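Local coordinates for 33 kDa chaperonin (Thermotoga maritima, PDB 1VQ0), which probably acts as a redox-regulated molecular chaperone that protects thermally unfolding and oxidatively damaged proteins from irreversible aggregation, at residues Y241-N246 with K276-R281. Numbering follows the deposited sequence.
With ZN (zinc ion), chain C.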
ATOM      1  N   TYR A 241     -11.623   3.761  24.159  1.00 30.86           N
ATOM      2  CA  TYR A 241     -10.729   4.742  23.591  1.00 30.30           C
ATOM      3  C   TYR A 241      -9.428   4.656  24.394  1.00 31.95           C
ATOM      4  O   TYR A 241      -9.444   4.736  25.626  1.00 32.80           O
ATOM      5  CB  TYR A 241     -11.327   6.169  23.626  1.00 30.41           C
ATOM      6  CG  TYR A 241     -10.724   7.092  22.613  1.00 30.13           C
ATOM      7  CD1 TYR A 241      -9.551   7.749  22.877  1.00 29.92           C
ATOM      8  CD2 TYR A 241     -11.281   7.213  21.357  1.00 29.66           C
ATOM      9  CE1 TYR A 241      -8.967   8.557  21.926  1.00 27.99           C
ATOM     10  CE2 TYR A 241     -10.710   7.997  20.389  1.00 28.65           C
ATOM     11  CZ  TYR A 241      -9.554   8.680  20.683  1.00 27.82           C
ATOM     12  OH  TYR A 241      -8.974   9.482  19.726  1.00 29.99           O
ATOM     13  N   LYS A 242      -8.296   4.505  23.714  1.00 32.25           N
ATOM     14  CA  LYS A 242      -7.029   4.517  24.419  1.00 32.44           C
ATOM     15  C   LYS A 242      -5.873   4.968  23.542  1.00 31.73           C
ATOM     16  O   LYS A 242      -5.780   4.586  22.404  1.00 32.31           O
ATOM     17  CB  LYS A 242      -6.730   3.137  25.012  1.00 33.21           C
ATOM     18  CG  LYS A 242      -5.889   3.231  26.280  1.00 39.60           C
ATOM     19  CD  LYS A 242      -5.370   1.868  26.717  1.00 48.71           C
ATOM     20  CE  LYS A 242      -4.129   2.023  27.605  1.00 52.94           C
ATOM     21  NZ  LYS A 242      -4.128   0.984  28.648  1.00 53.71           N
ATOM     22  N   CYS A 243      -4.991   5.776  24.135  1.00 30.38           N
ATOM     23  CA  CYS A 243      -3.759   6.246  23.546  1.00 30.43           C
ATOM     24  C   CYS A 243      -2.563   5.821  24.452  1.00 31.29           C
ATOM     25  O   CYS A 243      -2.757   5.508  25.583  1.00 31.01           O
ATOM     26  CB  CYS A 243      -3.799   7.757  23.419  1.00 29.50           C
ATOM     27  SG  CYS A 243      -2.541   8.409  22.341  1.00 29.67           S
ATOM     28  N   ASP A 244      -1.353   5.773  23.892  1.00 32.71           N
ATOM     29  CA  ASP A 244      -0.149   5.372  24.579  1.00 34.99           C
ATOM     30  C   ASP A 244       0.780   6.583  24.750  1.00 35.97           C
ATOM     31  O   ASP A 244       1.916   6.435  25.152  1.00 37.50           O
ATOM     32  CB  ASP A 244       0.604   4.231  23.825  1.00 34.36           C
ATOM     33  CG  ASP A 244       1.182   4.689  22.478  1.00 38.20           C
ATOM     34  OD1 ASP A 244       0.840   5.779  22.046  1.00 38.83           O
ATOM     35  OD2 ASP A 244       1.978   4.043  21.777  1.00 45.23           O
ATOM     36  N   CYS A 245       0.331   7.783  24.422  1.00 37.61           N
ATOM     37  CA  CYS A 245       1.178   8.931  24.710  1.00 38.41           C
ATOM     38  C   CYS A 245       1.333   9.120  26.227  1.00 39.51           C
ATOM     39  O   CYS A 245       0.534   8.659  27.038  1.00 38.91           O
ATOM     40  CB  CYS A 245       0.625  10.195  24.085  1.00 39.11           C
ATOM     41  SG  CYS A 245      -0.880  10.830  24.872  1.00 40.75           S
ATOM     42  N   ASN A 246       2.428   9.778  26.576  1.00 40.21           N
ATOM     43  CA  ASN A 246       2.744  10.159  27.930  1.00 40.27           C
ATOM     44  C   ASN A 246       3.810  11.248  27.837  1.00 40.02           C
ATOM     45  O   ASN A 246       4.270  11.610  26.742  1.00 40.84           O
ATOM     46  CB  ASN A 246       3.223   8.982  28.780  1.00 40.16           C
ATOM     47  CG  ASN A 246       4.518   8.369  28.272  1.00 40.54           C
ATOM     48  OD1 ASN A 246       5.434   9.060  27.857  1.00 40.96           O
ATOM     49  ND2 ASN A 246       4.599   7.058  28.334  1.00 38.58           N
ATOM     50  N   LYS A 276      -1.696  13.988  18.610  1.00 37.36           N
ATOM     51  CA  LYS A 276      -2.686  14.090  17.531  1.00 36.84           C
ATOM     52  C   LYS A 276      -3.800  13.054  17.739  1.00 35.28           C
ATOM     53  O   LYS A 276      -4.903  13.233  17.240  1.00 34.80           O
ATOM     54  CB  LYS A 276      -2.018  13.925  16.157  1.00 36.18           C
ATOM     55  CG  LYS A 276      -1.517  12.475  15.866  1.00 36.91           C
ATOM     56  CD  LYS A 276      -0.678  12.365  14.576  1.00 35.58           C
ATOM     57  CE  LYS A 276      -0.204  10.899  14.413  1.00 32.69           C
ATOM     58  NZ  LYS A 276       0.060  10.477  12.991  1.00 27.94           N
ATOM     59  N   TRP A 277      -3.496  11.963  18.442  1.00 34.10           N
ATOM     60  CA  TRP A 277      -4.485  10.893  18.632  1.00 34.78           C
ATOM     61  C   TRP A 277      -5.561  11.156  19.695  1.00 35.79           C
ATOM     62  O   TRP A 277      -6.737  10.744  19.558  1.00 37.18           O
ATOM     63  CB  TRP A 277      -3.815   9.583  18.939  1.00 33.70           C
ATOM     64  CG  TRP A 277      -2.936   8.975  17.877  1.00 30.40           C
ATOM     65  CD1 TRP A 277      -1.589   9.009  17.880  1.00 33.10           C
ATOM     66  CD2 TRP A 277      -3.308   8.192  16.714  1.00 29.55           C
ATOM     67  NE1 TRP A 277      -1.090   8.356  16.788  1.00 34.84           N
ATOM     68  CE2 TRP A 277      -2.118   7.797  16.081  1.00 27.95           C
ATOM     69  CE3 TRP A 277      -4.515   7.798  16.138  1.00 26.87           C
ATOM     70  CZ2 TRP A 277      -2.091   7.023  14.910  1.00 27.73           C
ATOM     71  CZ3 TRP A 277      -4.501   7.005  15.001  1.00 26.97           C
ATOM     72  CH2 TRP A 277      -3.296   6.651  14.365  1.00 30.87           C
ATOM     73  N   CYS A 278      -5.179  11.832  20.766  1.00 35.95           N
ATOM     74  CA  CYS A 278      -6.115  12.058  21.860  1.00 36.57           C
ATOM     75  C   CYS A 278      -6.178  13.543  22.289  1.00 36.70           C
ATOM     76  O   CYS A 278      -6.937  13.892  23.199  1.00 37.28           O
ATOM     77  CB  CYS A 278      -5.769  11.157  23.047  1.00 35.09           C
ATOM     78  SG  CYS A 278      -4.300  11.713  23.902  1.00 39.14           S
ATOM     79  N   ASN A 279      -5.421  14.406  21.607  1.00 36.05           N
ATOM     80  CA  ASN A 279      -5.451  15.837  21.870  1.00 36.24           C
ATOM     81  C   ASN A 279      -5.018  16.190  23.322  1.00 37.28           C
ATOM     82  O   ASN A 279      -5.370  17.224  23.841  1.00 37.31           O
ATOM     83  CB  ASN A 279      -6.852  16.401  21.610  1.00 35.89           C
ATOM     84  CG  ASN A 279      -6.848  17.913  21.380  1.00 35.84           C
ATOM     85  OD1 ASN A 279      -5.830  18.485  21.050  1.00 38.15           O
ATOM     86  ND2 ASN A 279      -7.992  18.535  21.528  1.00 28.12           N
ATOM     87  N   THR A 280      -4.263  15.318  23.967  1.00 38.23           N
ATOM     88  CA  THR A 280      -3.561  15.679  25.185  1.00 38.80           C
ATOM     89  C   THR A 280      -2.380  16.605  24.857  1.00 39.16           C
ATOM     90  O   THR A 280      -1.561  16.314  23.968  1.00 39.28           O
ATOM     91  CB  THR A 280      -3.066  14.457  25.910  1.00 39.37           C
ATOM     92  OG1 THR A 280      -4.180  13.635  26.235  1.00 37.10           O
ATOM     93  CG2 THR A 280      -2.442  14.856  27.292  1.00 37.83           C
ATOM     94  N   ARG A 281      -2.344  17.707  25.604  1.00 38.90           N
ATOM     95  CA  ARG A 281      -1.323  18.746  25.551  1.00 38.71           C
ATOM     96  C   ARG A 281      -0.309  18.583  26.688  1.00 38.54           C
ATOM     97  O   ARG A 281      -0.665  18.332  27.827  1.00 38.96           O
ATOM     98  CB  ARG A 281      -1.976  20.117  25.697  1.00 37.98           C
ATOM     99  CG  ARG A 281      -1.018  21.318  25.525  1.00 40.36           C
ATOM    100  CD  ARG A 281      -1.725  22.723  25.672  1.00 44.01           C
ATOM    101  NE  ARG A 281      -2.937  22.764  24.863  1.00 52.02           N
ATOM    102  CZ  ARG A 281      -2.974  23.031  23.543  1.00 59.12           C
ATOM    103  NH1 ARG A 281      -1.875  23.368  22.870  1.00 58.22           N
ATOM    104  NH2 ARG A 281      -4.137  22.982  22.889  1.00 62.16           N
TER
HETATM  105 ZN    ZN C 300      -2.339  10.619  23.036  1.00 40.42          ZN
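C243 and C245 on one loop and C278 on the other meet at a zinc ion, to which C275 adds the fourth sulfur. SG of C243 lies 2.3 Å from the zinc, and the SG atoms of C245 and C278 each lie at 2.4 Å. Cysteine suits these places because its thiolate is a soft, negatively charged ligand on a short side chain. The three cysteines do not present it alike: SG of C243 stands anti to its own backbone N (chi1 -165°), whereas in C245 and C278 SG sits between N and the carbonyl carbon. Beside the metal, CB of C243 packs against CB of C278 at 3.9 Å, and CB of W277 lies 3.8 Å from SG of C243; the same sulfur makes an oblique sulfur-aromatic contact with the five-membered ring of W277, 56° off the ring normal.

Backbone N-H groups form a second shell. The N of C245 donates weakly to SG of C243, and the N of T280 donates weakly to SG of C278 at 3.6 Å; such bonds would spread some of the thiolate charge. Farther out, Y241 reaches across with its phenol, OH donating to O of W277 at 2.6 Å nearly in line with the carbonyl (C=O...OH angle 166°). Tyrosine has both the length to reach that carbonyl and a ring edge to lay beside CB of C278. Its OH is also hydrogen-bonded to the backbone N of G97, on strand 94-99.

D244 forms salt bridges to R96 and R71, and N246 caps helix 247-255. The Cys4 site, whose pairs C243-C245 and C275-C278 are predicted to form redox-active disulfides, though here all four thiolates bind zinc, thus joins the end of strand 235-241 to the turn between strands 271-274 and 281-284, with Y241 against helix 32-42 and W277 against strand 84-90.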